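Local coordinates for Box C/D snoRNA protein 1 (Saccharomyces cerevisiae, PDB 6THL) that is required for the accumulation of box C/D snoRNAs and thus for ribosome biogenesis, the fragment here carrying its BCD1 domain, at residues B[24-29]-B[161-166]; B[38-43]-B[70-75]; B[48-53]-B[174-179]; B[119-124]-B[168-173]. All coordinates share one frame; numbering follows the deposited sequence.

Contact 1: residues B[24-29]-B[161-166]; sequences MQRSSQ and IEFPTI
The guanidinium of Arg-26 and the ring of Phe-163 lie almost flat on each other, their planes 15° apart. NH2 of Arg-26 sits over the centre of the ring, and Phe-163 CE2 covers one guanidinium face, displaced toward its rim. With Arg-26 CZ 3.6 Å from the Phe-163 ring centroid, the stack is also a cation-pi pair. Glu-162 CB and Pro-164 O lie at the guanidinium edge. The two side chains meet tip to tip: CG of Arg-26 is anti to the backbone N (chi1 -179°), and the chain then runs extended to NE.

Arg-26 NE donates to Ile-161 O over 2.8 Å, a bent bond (140°) that reaches the oxygen from above the carbonyl plane. NH2 adds a weak bond to the same oxygen. A further weak, doubtful bond runs from NH2 to Phe-163 O. Arg-26 CD rests on Ile-161 CG2 at 3.8 Å, and Glu-162 slides past in the opposite direction, its carboxylate bonded to Leu-20 N and Asn-30. NH1 forms a salt bridge with Glu-46, which also bonds Thr-165 OG1, and NE also makes a salt bridge with an acidic residue of another protein chain. An alanine in place of Arg-26 would probably uncover one face of Phe-163, strip Ile-161 O of its side-chain donors and leave Glu-46 without its arginine.

The arrangement is a buried arginine stacked on an aromatic ring in a cation-pi pair, its N-H groups turned to backbone carbonyls; it joins helix 25-29 to the loop entering strand 165-169 at the interface with another protein chain.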
loop_
_atom_site.group_PDB
_atom_site.type_symbol
_atom_site.label_atom_id
_atom_site.label_comp_id
_atom_site.label_asym_id
_atom_site.label_seq_id
_atom_site.Cartn_x
_atom_site.Cartn_y
_atom_site.Cartn_z
ATOM N N MET B 24 -2.627 -12.832 3.670
ATOM C CA MET B 24 -3.285 -11.601 4.054
ATOM C C MET B 24 -2.249 -10.683 4.658
ATOM O O MET B 24 -1.367 -11.134 5.362
ATOM C CB MET B 24 -4.435 -11.856 5.027
ATOM C CG MET B 24 -5.581 -12.673 4.456
ATOM S SD MET B 24 -6.500 -11.812 3.169
ATOM C CE MET B 24 -7.099 -13.253 2.304
ATOM N N GLN B 25 -2.351 -9.399 4.332
ATOM C CA GLN B 25 -1.399 -8.412 4.781
ATOM C C GLN B 25 -1.202 -8.551 6.297
ATOM O O GLN B 25 -0.067 -8.634 6.778
ATOM C CB GLN B 25 -1.876 -7.006 4.380
ATOM C CG GLN B 25 -0.863 -5.930 4.708
ATOM C CD GLN B 25 -0.920 -4.719 3.805
ATOM O OE1 GLN B 25 -0.547 -4.797 2.639
ATOM N NE2 GLN B 25 -1.345 -3.577 4.349
ATOM N N ARG B 26 -2.310 -8.640 7.040
ATOM C CA ARG B 26 -2.270 -8.678 8.495
ATOM C C ARG B 26 -1.457 -9.869 8.946
ATOM O O ARG B 26 -0.685 -9.785 9.915
ATOM C CB ARG B 26 -3.662 -8.738 9.139
ATOM C CG ARG B 26 -3.629 -8.757 10.672
ATOM C CD ARG B 26 -4.934 -8.318 11.357
ATOM N NE ARG B 26 -4.695 -8.148 12.790
ATOM C CZ ARG B 26 -4.551 -6.989 13.430
ATOM N NH1 ARG B 26 -4.739 -5.845 12.809
ATOM N NH2 ARG B 26 -4.282 -6.991 14.744
ATOM N N SER B 27 -1.612 -10.975 8.239
ATOM C CA SER B 27 -0.905 -12.173 8.613
ATOM C C SER B 27 0.581 -11.888 8.568
ATOM O O SER B 27 1.329 -12.262 9.453
ATOM C CB SER B 27 -1.285 -13.327 7.691
ATOM O OG SER B 27 -0.449 -14.418 7.912
ATOM N N SER B 28 1.007 -11.144 7.573
ATOM C CA SER B 28 2.409 -10.808 7.488
ATOM C C SER B 28 2.725 -9.658 8.389
ATOM O O SER B 28 3.892 -9.319 8.504
ATOM C CB SER B 28 2.834 -10.474 6.048
ATOM O OG SER B 28 2.633 -11.581 5.166
ATOM N N GLN B 29 1.748 -9.011 9.020
ATOM C CA GLN B 29 2.157 -7.988 10.014
ATOM C C GLN B 29 2.085 -8.462 11.454
ATOM O O GLN B 29 2.331 -7.674 12.346
ATOM C CB GLN B 29 1.514 -6.595 9.807
ATOM C CG GLN B 29 0.138 -6.608 9.179
ATOM C CD GLN B 29 -0.530 -5.254 9.066
ATOM O OE1 GLN B 29 -1.437 -5.107 8.286
ATOM N NE2 GLN B 29 -0.101 -4.280 9.840
ATOM N N ILE B 161 -7.899 -10.696 16.458
ATOM C CA ILE B 161 -7.626 -11.099 15.095
ATOM C C ILE B 161 -6.120 -10.983 14.939
ATOM O O ILE B 161 -5.537 -9.879 14.827
ATOM C CB ILE B 161 -8.383 -10.270 14.076
ATOM C CG1 ILE B 161 -9.828 -10.746 14.082
ATOM C CG2 ILE B 161 -7.790 -10.510 12.692
ATOM C CD1 ILE B 161 -10.791 -9.786 13.464
ATOM N N GLU B 162 -5.498 -12.152 15.024
ATOM C CA GLU B 162 -4.045 -12.298 14.957
ATOM C C GLU B 162 -3.332 -11.743 16.199
ATOM O O GLU B 162 -2.338 -12.315 16.684
ATOM C CB GLU B 162 -3.471 -11.669 13.661
ATOM C CG GLU B 162 -3.982 -12.282 12.363
ATOM C CD GLU B 162 -3.169 -13.453 11.859
ATOM O OE1 GLU B 162 -3.704 -14.211 11.022
ATOM O OE2 GLU B 162 -2.006 -13.617 12.262
ATOM N N PHE B 163 -3.819 -10.630 16.709
ATOM C CA PHE B 163 -3.062 -9.869 17.677
ATOM C C PHE B 163 -3.846 -8.600 17.941
ATOM O O PHE B 163 -4.470 -8.032 17.023
ATOM C CB PHE B 163 -1.592 -9.545 17.220
ATOM C CG PHE B 163 -1.473 -8.557 16.053
ATOM C CD1 PHE B 163 -1.225 -7.237 16.272
ATOM C CD2 PHE B 163 -1.584 -8.981 14.740
ATOM C CE1 PHE B 163 -1.111 -6.347 15.215
ATOM C CE2 PHE B 163 -1.480 -8.100 13.679
ATOM C CZ PHE B 163 -1.229 -6.783 13.916
ATOM N N PRO B 164 -3.814 -8.150 19.190
ATOM C CA PRO B 164 -4.596 -7.003 19.612
ATOM C C PRO B 164 -4.467 -5.788 18.706
ATOM O O PRO B 164 -3.381 -5.475 18.214
ATOM C CB PRO B 164 -4.010 -6.668 20.994
ATOM C CG PRO B 164 -2.689 -7.366 21.042
ATOM C CD PRO B 164 -2.896 -8.607 20.248
ATOM N N THR B 165 -5.591 -5.129 18.497
ATOM C CA THR B 165 -5.613 -3.787 17.964
ATOM C C THR B 165 -6.057 -2.912 19.159
ATOM O O THR B 165 -6.857 -3.370 19.981
ATOM C CB THR B 165 -6.604 -3.725 16.789
ATOM O OG1 THR B 165 -6.239 -4.717 15.805
ATOM C CG2 THR B 165 -6.652 -2.350 16.178
ATOM N N ILE B 166 -5.522 -1.698 19.296
ATOM C CA ILE B 166 -5.739 -0.915 20.501
ATOM C C ILE B 166 -5.903 0.541 20.171
ATOM O O ILE B 166 -4.937 1.200 19.789
ATOM C CB ILE B 166 -4.570 -0.994 21.510
ATOM C CG1 ILE B 166 -4.148 -2.435 21.825
ATOM C CG2 ILE B 166 -4.951 -0.259 22.796
ATOM C CD1 ILE B 166 -5.130 -3.205 22.667
#

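Contact 2: residues B[38-43]-B[70-75]; sequences MDLFVW and KETDFL
The first torsion of Glu-71 sets CG between the backbone N and the carbonyl carbon (chi1 64°); an anti second torsion (-176°) then carries CD on, alongside Phe-41. Phe-41 N donates to Glu-71 OE2 over 2.7 Å in a nearly straight bond, meeting the oxygen from above the carboxylate plane. In return, Glu-71 N donates to Phe-41 O over 2.9 Å. The shaft of Glu-71 also packs at the edge of the Trp-43 indole, CB standing 3.8 Å from Trp-43 CD1, while Phe-41 CE2 lies over the centre of that indole.

Next along, Val-42 and Lys-70 form an antiparallel non-hydrogen-bonded pair. On the outer side, Met-38 crosses Lys-70 at about a right angle, SD to CD 3.4 Å, and Lys-70 NZ makes a salt bridge with Asp-73 OD1 at 3.6 Å.

An alanine in place of Glu-71 would probably leave Phe-41 N without its acceptor and Arg-13, the salt-bridge partner of OE1, without its mate. As strand 62-70 ends, a side-chain carboxylate takes the neighbouring strand's N-H, so backbone pairing gives way to one backbone bond and one side-chain bond, the carboxylate's charge probably balanced by Arg-13.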
loop_
_atom_site.group_PDB
_atom_site.type_symbol
_atom_site.label_atom_id
_atom_site.label_comp_id
_atom_site.label_asym_id
_atom_site.label_seq_id
_atom_site.Cartn_x
_atom_site.Cartn_y
_atom_site.Cartn_z
ATOM N N MET B 38 14.204 -14.680 26.331
ATOM C CA MET B 38 13.453 -13.946 27.348
ATOM C C MET B 38 12.565 -14.862 28.166
ATOM O O MET B 38 12.164 -14.490 29.262
ATOM C CB MET B 38 12.593 -12.846 26.725
ATOM C CG MET B 38 13.262 -11.480 26.623
ATOM S SD MET B 38 12.178 -10.238 25.869
ATOM C CE MET B 38 12.196 -10.822 24.174
ATOM N N ASP B 39 12.241 -16.033 27.615
ATOM C CA ASP B 39 11.479 -17.088 28.328
ATOM C C ASP B 39 9.982 -16.777 28.519
ATOM O O ASP B 39 9.331 -17.233 29.486
ATOM C CB ASP B 39 12.118 -17.428 29.681
ATOM C CG ASP B 39 11.505 -18.651 30.312
ATOM O OD1 ASP B 39 11.207 -19.624 29.562
ATOM O OD2 ASP B 39 11.313 -18.621 31.553
ATOM N N LEU B 40 9.434 -16.033 27.567
ATOM C CA LEU B 40 8.047 -15.615 27.644
ATOM C C LEU B 40 7.380 -15.361 26.267
ATOM O O LEU B 40 7.964 -15.610 25.205
ATOM C CB LEU B 40 7.944 -14.399 28.578
ATOM C CG LEU B 40 8.897 -13.225 28.382
ATOM C CD1 LEU B 40 8.655 -12.521 27.048
ATOM C CD2 LEU B 40 8.703 -12.267 29.554
ATOM N N PHE B 41 6.131 -14.917 26.303
ATOM C CA PHE B 41 5.441 -14.542 25.095
ATOM C C PHE B 41 5.487 -13.044 24.806
ATOM O O PHE B 41 5.408 -12.216 25.709
ATOM C CB PHE B 41 3.999 -15.022 25.116
ATOM C CG PHE B 41 3.440 -15.193 23.741
ATOM C CD1 PHE B 41 3.663 -16.362 23.035
ATOM C CD2 PHE B 41 2.764 -14.148 23.120
ATOM C CE1 PHE B 41 3.178 -16.511 21.755
ATOM C CE2 PHE B 41 2.276 -14.287 21.837
ATOM C CZ PHE B 41 2.484 -15.471 21.155
ATOM N N VAL B 42 5.623 -12.716 23.522
ATOM C CA VAL B 42 5.650 -11.335 23.084
ATOM C C VAL B 42 4.644 -11.103 21.982
ATOM O O VAL B 42 4.181 -12.008 21.310
ATOM C CB VAL B 42 7.059 -10.845 22.660
ATOM C CG1 VAL B 42 8.056 -11.133 23.761
ATOM C CG2 VAL B 42 7.515 -11.477 21.354
ATOM N N TRP B 43 4.332 -9.847 21.804
ATOM C CA TRP B 43 3.079 -9.489 21.239
ATOM C C TRP B 43 3.257 -8.294 20.305
ATOM O O TRP B 43 3.729 -7.224 20.715
ATOM C CB TRP B 43 2.130 -9.116 22.385
ATOM C CG TRP B 43 1.459 -10.269 23.012
ATOM C CD1 TRP B 43 1.648 -10.745 24.276
ATOM C CD2 TRP B 43 0.482 -11.109 22.404
ATOM N NE1 TRP B 43 0.846 -11.843 24.493
ATOM C CE2 TRP B 43 0.116 -12.085 23.363
ATOM C CE3 TRP B 43 -0.115 -11.140 21.138
ATOM C CZ2 TRP B 43 -0.831 -13.064 23.102
ATOM C CZ3 TRP B 43 -1.050 -12.132 20.866
ATOM C CH2 TRP B 43 -1.405 -13.076 21.845
ATOM N N LYS B 70 6.469 -7.246 25.560
ATOM C CA LYS B 70 6.550 -8.360 26.520
ATOM C C LYS B 70 5.205 -8.601 27.193
ATOM O O LYS B 70 4.588 -7.657 27.680
ATOM C CB LYS B 70 7.653 -8.088 27.547
ATOM C CG LYS B 70 8.959 -7.607 26.909
ATOM C CD LYS B 70 10.207 -8.050 27.666
ATOM C CE LYS B 70 10.298 -7.487 29.081
ATOM N NZ LYS B 70 10.456 -6.006 29.141
ATOM N N GLU B 71 4.734 -9.845 27.183
ATOM C CA GLU B 71 3.412 -10.149 27.727
ATOM C C GLU B 71 3.276 -9.633 29.137
ATOM O O GLU B 71 2.201 -9.188 29.552
ATOM C CB GLU B 71 3.097 -11.639 27.714
ATOM C CG GLU B 71 3.966 -12.537 28.585
ATOM C CD GLU B 71 3.593 -14.007 28.401
ATOM O OE1 GLU B 71 2.395 -14.310 28.181
ATOM O OE2 GLU B 71 4.484 -14.879 28.460
ATOM N N THR B 72 4.383 -9.697 29.870
ATOM C CA THR B 72 4.461 -9.163 31.220
ATOM C C THR B 72 4.996 -7.740 31.094
ATOM O O THR B 72 6.205 -7.505 31.220
ATOM C CB THR B 72 5.407 -10.019 32.075
ATOM O OG1 THR B 72 6.719 -9.956 31.507
ATOM C CG2 THR B 72 4.957 -11.496 32.108
ATOM N N ASP B 73 4.094 -6.816 30.782
ATOM C CA ASP B 73 4.384 -5.386 30.738
ATOM C C ASP B 73 3.069 -4.679 30.863
ATOM O O ASP B 73 2.088 -5.092 30.232
ATOM C CB ASP B 73 4.929 -4.947 29.375
ATOM C CG ASP B 73 6.434 -4.934 29.287
ATOM O OD1 ASP B 73 7.140 -5.240 30.259
ATOM O OD2 ASP B 73 6.920 -4.609 28.185
ATOM N N PHE B 74 3.027 -3.590 31.615
ATOM C CA PHE B 74 1.837 -2.751 31.562
ATOM C C PHE B 74 1.719 -2.279 30.100
ATOM O O PHE B 74 2.724 -2.288 29.380
ATOM C CB PHE B 74 1.946 -1.563 32.521
ATOM C CG PHE B 74 2.070 -1.944 33.973
ATOM C CD1 PHE B 74 1.181 -2.866 34.549
ATOM C CD2 PHE B 74 3.050 -1.338 34.784
ATOM C CE1 PHE B 74 1.290 -3.191 35.888
ATOM C CE2 PHE B 74 3.163 -1.657 36.125
ATOM C CZ PHE B 74 2.282 -2.586 36.678
ATOM N N LEU B 75 0.523 -1.875 29.658
ATOM C CA LEU B 75 0.311 -1.454 28.258
ATOM C C LEU B 75 1.113 -0.213 27.799
ATOM O O LEU B 75 1.679 -0.194 26.706
ATOM C CB LEU B 75 -1.167 -1.207 28.000
ATOM C CG LEU B 75 -1.517 -0.897 26.541
ATOM C CD1 LEU B 75 -1.277 -2.113 25.642
ATOM C CD2 LEU B 75 -2.949 -0.389 26.415
#

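Contact 3: residues B[48-53]-B[174-179]; sequences ILCPMQ and DLPEGY
Asp-174 and Cys-50 carry the close-packed part of this contact. Asp-174 points its carboxylate into the bend at Pro-51, Met-52 and Gln-53, with CG anti to its own carbonyl carbon (chi1 -69°). There OD2 accepts from Gln-53 N over 3.1 Å; the bond is almost straight (170°), and the N-H comes from above the carboxylate plane. The other oxygen, OD1, lies against the backbone and shaft of Met-52, 3.2 Å from CA and 3.5 Å from CG. One acidic side chain thus spans three consecutive residues, Pro-51 to Gln-53, and ties down the backbone at the third.

Cys-50 supplies the apolar half. Its CB lies 3.5 Å from Asp-174 O, and its SG packs on the ring of Pro-176, 3.7 Å from CD, with Leu-175 CD2 a little farther off at 4.3 Å.

The solvent side is looser. Met-52 and Gln-53 are exposed, and their side chains add mainly CB and CG contacts with the Asp-174 carboxylate. Farther along, segment 174-179 draws away from 48-53 through a type II beta turn from Pro-176 to Tyr-179. Gly-178 takes its third position, where a side chain would be jammed against the carbonyl O of Glu-177. A weak bond from Tyr-179 N to Pro-176 O closes the turn.

The contact joins the end of strand 40-49 to the loop between strands 165-169 and 180-181. Around it, Leu-49 and Pro-51 pack on helix 81-90 and Cys-50 on Ala-169 of strand 165-169, while Leu-175 and Tyr-179 link the loop to strand 140-143 by packing on Leu-141.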
loop_
_atom_site.group_PDB
_atom_site.type_symbol
_atom_site.label_atom_id
_atom_site.label_comp_id
_atom_site.label_asym_id
_atom_site.label_seq_id
_atom_site.Cartn_x
_atom_site.Cartn_y
_atom_site.Cartn_z
ATOM N N ILE B 48 -3.794 2.283 17.194
ATOM C CA ILE B 48 -4.545 3.232 16.388
ATOM C C ILE B 48 -4.867 4.433 17.264
ATOM O O ILE B 48 -5.656 4.332 18.204
ATOM C CB ILE B 48 -5.849 2.620 15.863
ATOM C CG1 ILE B 48 -5.551 1.522 14.835
ATOM C CG2 ILE B 48 -6.704 3.695 15.231
ATOM C CD1 ILE B 48 -6.694 0.575 14.601
ATOM N N LEU B 49 -4.235 5.562 16.948
ATOM C CA LEU B 49 -4.401 6.812 17.679
ATOM C C LEU B 49 -5.480 7.634 17.023
ATOM O O LEU B 49 -5.379 7.942 15.827
ATOM C CB LEU B 49 -3.087 7.602 17.653
ATOM C CG LEU B 49 -1.876 6.827 18.185
ATOM C CD1 LEU B 49 -0.736 7.790 18.443
ATOM C CD2 LEU B 49 -2.157 6.043 19.450
ATOM N N CYS B 50 -6.512 7.970 17.800
ATOM C CA CYS B 50 -7.591 8.843 17.333
ATOM C C CYS B 50 -7.403 10.239 17.918
ATOM O O CYS B 50 -7.512 10.454 19.143
ATOM C CB CYS B 50 -8.958 8.293 17.698
ATOM S SG CYS B 50 -9.110 6.496 17.594
ATOM N N PRO B 51 -7.110 11.200 17.040
ATOM C CA PRO B 51 -6.890 12.536 17.470
ATOM C C PRO B 51 -8.228 13.205 17.664
ATOM O O PRO B 51 -9.268 12.597 17.388
ATOM C CB PRO B 51 -6.183 13.153 16.271
ATOM C CG PRO B 51 -6.881 12.540 15.114
ATOM C CD PRO B 51 -7.119 11.117 15.563
ATOM N N MET B 52 -8.163 14.475 18.062
ATOM C CA MET B 52 -9.309 15.266 18.443
ATOM C C MET B 52 -9.872 16.026 17.243
ATOM O O MET B 52 -9.293 17.016 16.761
ATOM C CB MET B 52 -8.900 16.175 19.593
ATOM C CG MET B 52 -8.381 15.351 20.763
ATOM S SD MET B 52 -8.188 16.198 22.342
ATOM C CE MET B 52 -7.000 17.472 21.887
ATOM N N GLN B 53 -11.018 15.538 16.771
ATOM C CA GLN B 53 -11.658 16.056 15.567
ATOM C C GLN B 53 -12.301 17.432 15.800
ATOM O O GLN B 53 -12.213 17.987 16.897
ATOM C CB GLN B 53 -12.675 15.028 15.057
ATOM C CG GLN B 53 -12.059 13.678 14.695
ATOM C CD GLN B 53 -11.032 13.781 13.580
ATOM O OE1 GLN B 53 -11.286 14.374 12.550
ATOM N NE2 GLN B 53 -9.877 13.196 13.779
ATOM N N ASP B 174 -14.308 10.961 19.116
ATOM C CA ASP B 174 -13.108 10.749 18.293
ATOM C C ASP B 174 -12.833 9.332 17.737
ATOM O O ASP B 174 -12.220 9.218 16.719
ATOM C CB ASP B 174 -11.878 11.220 19.084
ATOM C CG ASP B 174 -11.850 12.741 19.270
ATOM O OD1 ASP B 174 -11.087 13.198 20.190
ATOM O OD2 ASP B 174 -12.572 13.442 18.484
ATOM N N LEU B 175 -13.253 8.260 18.390
ATOM C CA LEU B 175 -13.093 6.935 17.793
ATOM C C LEU B 175 -13.679 6.940 16.373
ATOM O O LEU B 175 -14.593 7.689 16.087
ATOM C CB LEU B 175 -13.819 5.870 18.623
ATOM C CG LEU B 175 -13.284 5.444 19.997
ATOM C CD1 LEU B 175 -14.403 4.831 20.834
ATOM C CD2 LEU B 175 -12.123 4.471 19.868
ATOM N N PRO B 176 -13.159 6.098 15.475
ATOM C CA PRO B 176 -13.718 6.065 14.109
ATOM C C PRO B 176 -15.232 5.787 14.079
ATOM O O PRO B 176 -15.767 5.223 15.037
ATOM C CB PRO B 176 -12.946 4.932 13.437
ATOM C CG PRO B 176 -12.228 4.216 14.533
ATOM C CD PRO B 176 -12.004 5.199 15.629
ATOM N N GLU B 177 -15.909 6.186 12.998
ATOM C CA GLU B 177 -17.380 6.049 12.906
ATOM C C GLU B 177 -17.695 4.656 12.484
ATOM O O GLU B 177 -16.930 4.059 11.751
ATOM C CB GLU B 177 -18.039 7.101 11.968
ATOM C CG GLU B 177 -18.176 6.785 10.473
ATOM C CD GLU B 177 -18.917 7.887 9.694
ATOM O OE1 GLU B 177 -19.307 7.654 8.540
ATOM O OE2 GLU B 177 -19.129 9.003 10.214
ATOM N N GLY B 178 -18.818 4.130 12.949
ATOM C CA GLY B 178 -19.101 2.691 12.821
ATOM C C GLY B 178 -18.719 1.950 14.093
ATOM O O GLY B 178 -19.388 0.996 14.469
ATOM N N TYR B 179 -17.647 2.394 14.758
ATOM C CA TYR B 179 -17.208 1.825 16.040
ATOM C C TYR B 179 -18.109 2.284 17.178
ATOM O O TYR B 179 -18.414 3.466 17.302
ATOM C CB TYR B 179 -15.721 2.156 16.330
ATOM C CG TYR B 179 -14.839 1.380 15.394
ATOM C CD1 TYR B 179 -14.718 1.785 14.079
ATOM C CD2 TYR B 179 -14.210 0.189 15.786
ATOM C CE1 TYR B 179 -13.979 1.064 13.181
ATOM C CE2 TYR B 179 -13.472 -0.545 14.879
ATOM C CZ TYR B 179 -13.372 -0.081 13.574
ATOM O OH TYR B 179 -12.669 -0.697 12.595
#

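Contact 4: residues B[119-124]-B[168-173]; sequences SGLKFY and VAMTEA
Lys-122 and Ala-169 form the antiparallel hydrogen-bonded pair that joins these strands. Lys-122 N donates to Ala-169 O over 3.2 Å, while the return bond from Ala-169 N to Lys-122 O is weak at 3.5 Å. The following pair, Phe-123 with Val-168, is non-hydrogen-bonded. Phe-123 bonds outward to Leu-144 through its backbone; Val-168 N and O pair with Ile-48 of strand 40-49 and the nearby Cys-50. Tyr-124 carries the ladder on to Phe-167.

Ser-119 OG accepts from Leu-121 N over 3.3 Å, an ST turn just before the strand. Gly-120 follows Ser-119 with a positive phi (86°), and its carbonyl is met by Met-170 SD at 3.4 Å, a packing contact. Met-170, bent at its second and third torsions, also brings SD to within 3.7 Å of Leu-121 CD2, the two side chains crossing at about a right angle.

On the face of Phe-123 and Val-168 the contact is apolar. The two side chains lie side by side and point the same way, Phe-123 CE1 approaching Val-168 CG2 at 3.5 Å, and both pack on Trp-47. The face of Lys-122 and Ala-169 carries longer residues at its margin, which meet through carbon-oxygen packing contacts: Lys-122 CE reaches Met-170 O at 3.8 Å, and the hydroxyl end of Tyr-124 crosses the shaft of Glu-172, OH to CG 3.8 Å.

This is a short antiparallel ladder within a mixed beta sheet, in which strand 165-169 runs antiparallel to 122-126 and parallel to 40-49, with one apolar face turned to the core.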
loop_
_atom_site.group_PDB
_atom_site.type_symbol
_atom_site.label_atom_id
_atom_site.label_comp_id
_atom_site.label_asym_id
_atom_site.label_seq_id
_atom_site.Cartn_x
_atom_site.Cartn_y
_atom_site.Cartn_z
ATOM N N SER B 119 -2.821 11.007 32.123
ATOM C CA SER B 119 -3.005 11.494 30.773
ATOM C C SER B 119 -4.457 11.668 30.366
ATOM O O SER B 119 -4.782 12.575 29.605
ATOM C CB SER B 119 -2.346 10.504 29.835
ATOM O OG SER B 119 -2.981 10.474 28.580
ATOM N N GLY B 120 -5.328 10.777 30.820
ATOM C CA GLY B 120 -6.756 10.862 30.459
ATOM C C GLY B 120 -7.139 10.181 29.150
ATOM O O GLY B 120 -8.303 10.217 28.715
ATOM N N LEU B 121 -6.151 9.561 28.517
ATOM C CA LEU B 121 -6.400 8.817 27.332
ATOM C C LEU B 121 -7.071 7.536 27.756
ATOM O O LEU B 121 -6.586 6.859 28.648
ATOM C CB LEU B 121 -5.103 8.532 26.617
ATOM C CG LEU B 121 -4.543 9.760 25.931
ATOM C CD1 LEU B 121 -3.133 9.442 25.468
ATOM C CD2 LEU B 121 -5.389 10.209 24.748
ATOM N N LYS B 122 -8.202 7.223 27.141
ATOM C CA LYS B 122 -8.793 5.927 27.324
ATOM C C LYS B 122 -8.254 4.964 26.229
ATOM O O LYS B 122 -7.815 5.385 25.145
ATOM C CB LYS B 122 -10.309 6.036 27.291
ATOM C CG LYS B 122 -10.919 6.944 28.358
ATOM C CD LYS B 122 -12.372 7.306 27.998
ATOM C CE LYS B 122 -12.839 8.652 28.543
ATOM N NZ LYS B 122 -13.189 8.584 29.984
ATOM N N PHE B 123 -8.273 3.672 26.537
ATOM C CA PHE B 123 -7.727 2.670 25.664
ATOM C C PHE B 123 -8.778 1.630 25.465
ATOM O O PHE B 123 -9.291 1.052 26.418
ATOM C CB PHE B 123 -6.463 2.069 26.265
ATOM C CG PHE B 123 -5.312 3.017 26.244
ATOM C CD1 PHE B 123 -4.296 2.878 25.330
ATOM C CD2 PHE B 123 -5.287 4.106 27.094
ATOM C CE1 PHE B 123 -3.245 3.775 25.289
ATOM C CE2 PHE B 123 -4.242 5.011 27.053
ATOM C CZ PHE B 123 -3.222 4.844 26.145
ATOM N N TYR B 124 -9.099 1.400 24.204
ATOM C CA TYR B 124 -10.129 0.478 23.846
ATOM C C TYR B 124 -9.501 -0.583 22.952
ATOM O O TYR B 124 -8.835 -0.230 22.012
ATOM C CB TYR B 124 -11.172 1.255 23.059
ATOM C CG TYR B 124 -11.741 2.483 23.748
ATOM C CD1 TYR B 124 -12.985 2.437 24.384
ATOM C CD2 TYR B 124 -11.063 3.697 23.738
ATOM C CE1 TYR B 124 -13.528 3.558 25.004
ATOM C CE2 TYR B 124 -11.602 4.828 24.355
ATOM C CZ TYR B 124 -12.835 4.747 24.993
ATOM O OH TYR B 124 -13.384 5.845 25.617
ATOM N N VAL B 168 -6.924 4.536 20.842
ATOM C CA VAL B 168 -6.502 5.555 21.771
ATOM C C VAL B 168 -7.256 6.830 21.381
ATOM O O VAL B 168 -7.314 7.197 20.213
ATOM C CB VAL B 168 -4.960 5.751 21.718
ATOM C CG1 VAL B 168 -4.490 6.748 22.764
ATOM C CG2 VAL B 168 -4.237 4.460 22.004
ATOM N N ALA B 169 -7.868 7.492 22.351
ATOM C CA ALA B 169 -8.580 8.736 22.085
ATOM C C ALA B 169 -8.919 9.433 23.400
ATOM O O ALA B 169 -9.049 8.777 24.452
ATOM C CB ALA B 169 -9.842 8.447 21.315
ATOM N N MET B 170 -9.045 10.759 23.350
ATOM C CA MET B 170 -9.431 11.511 24.554
ATOM C C MET B 170 -10.890 11.243 24.916
ATOM O O MET B 170 -11.209 11.022 26.100
ATOM C CB MET B 170 -9.154 13.029 24.437
ATOM C CG MET B 170 -7.830 13.494 25.076
ATOM S SD MET B 170 -7.382 12.713 26.660
ATOM C CE MET B 170 -8.418 13.611 27.811
ATOM N N THR B 171 -11.748 11.249 23.892
ATOM C CA THR B 171 -13.179 10.957 24.032
ATOM C C THR B 171 -13.652 9.937 22.983
ATOM O O THR B 171 -12.973 9.695 21.995
ATOM C CB THR B 171 -14.039 12.247 23.917
ATOM O OG1 THR B 171 -14.152 12.673 22.549
ATOM C CG2 THR B 171 -13.439 13.381 24.727
ATOM N N GLU B 172 -14.829 9.358 23.219
ATOM C CA GLU B 172 -15.437 8.375 22.323
ATOM C C GLU B 172 -15.759 8.983 20.958
ATOM O O GLU B 172 -15.695 8.330 19.908
ATOM C CB GLU B 172 -16.745 7.867 22.924
ATOM C CG GLU B 172 -16.636 7.186 24.291
ATOM C CD GLU B 172 -17.769 6.178 24.531
ATOM O OE1 GLU B 172 -18.784 6.226 23.784
ATOM O OE2 GLU B 172 -17.634 5.315 25.430
ATOM N N ALA B 173 -16.152 10.240 20.986
ATOM C CA ALA B 173 -16.593 10.924 19.781
ATOM C C ALA B 173 -15.550 10.694 18.733
ATOM O O ALA B 173 -15.865 10.262 17.648
ATOM C CB ALA B 173 -16.787 12.426 20.034
#

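How the contacts relate
Strand 165-169 or its partner 40-49 enters every contact, so all four reach one mixed sheet. Contact 1 is the most buried, relies on a charged group held among aromatic and carbonyl neighbours, and alone meets another protein chain; the other three are partly buried, and their outer residues reach solvent. Contacts 2 and 3 use opposite ends of strand 40-49, with centres about 27 Å apart, and each hangs on a carboxylate accepting a backbone N-H. Contact 4 relies on backbone pairing and apolar packing. Its centre lies about 9 Å from that of contact 3, where Cys-50 and Val-168 join the segments. Leu-75 of contact 2 packs against both Ile-166 and Phe-123.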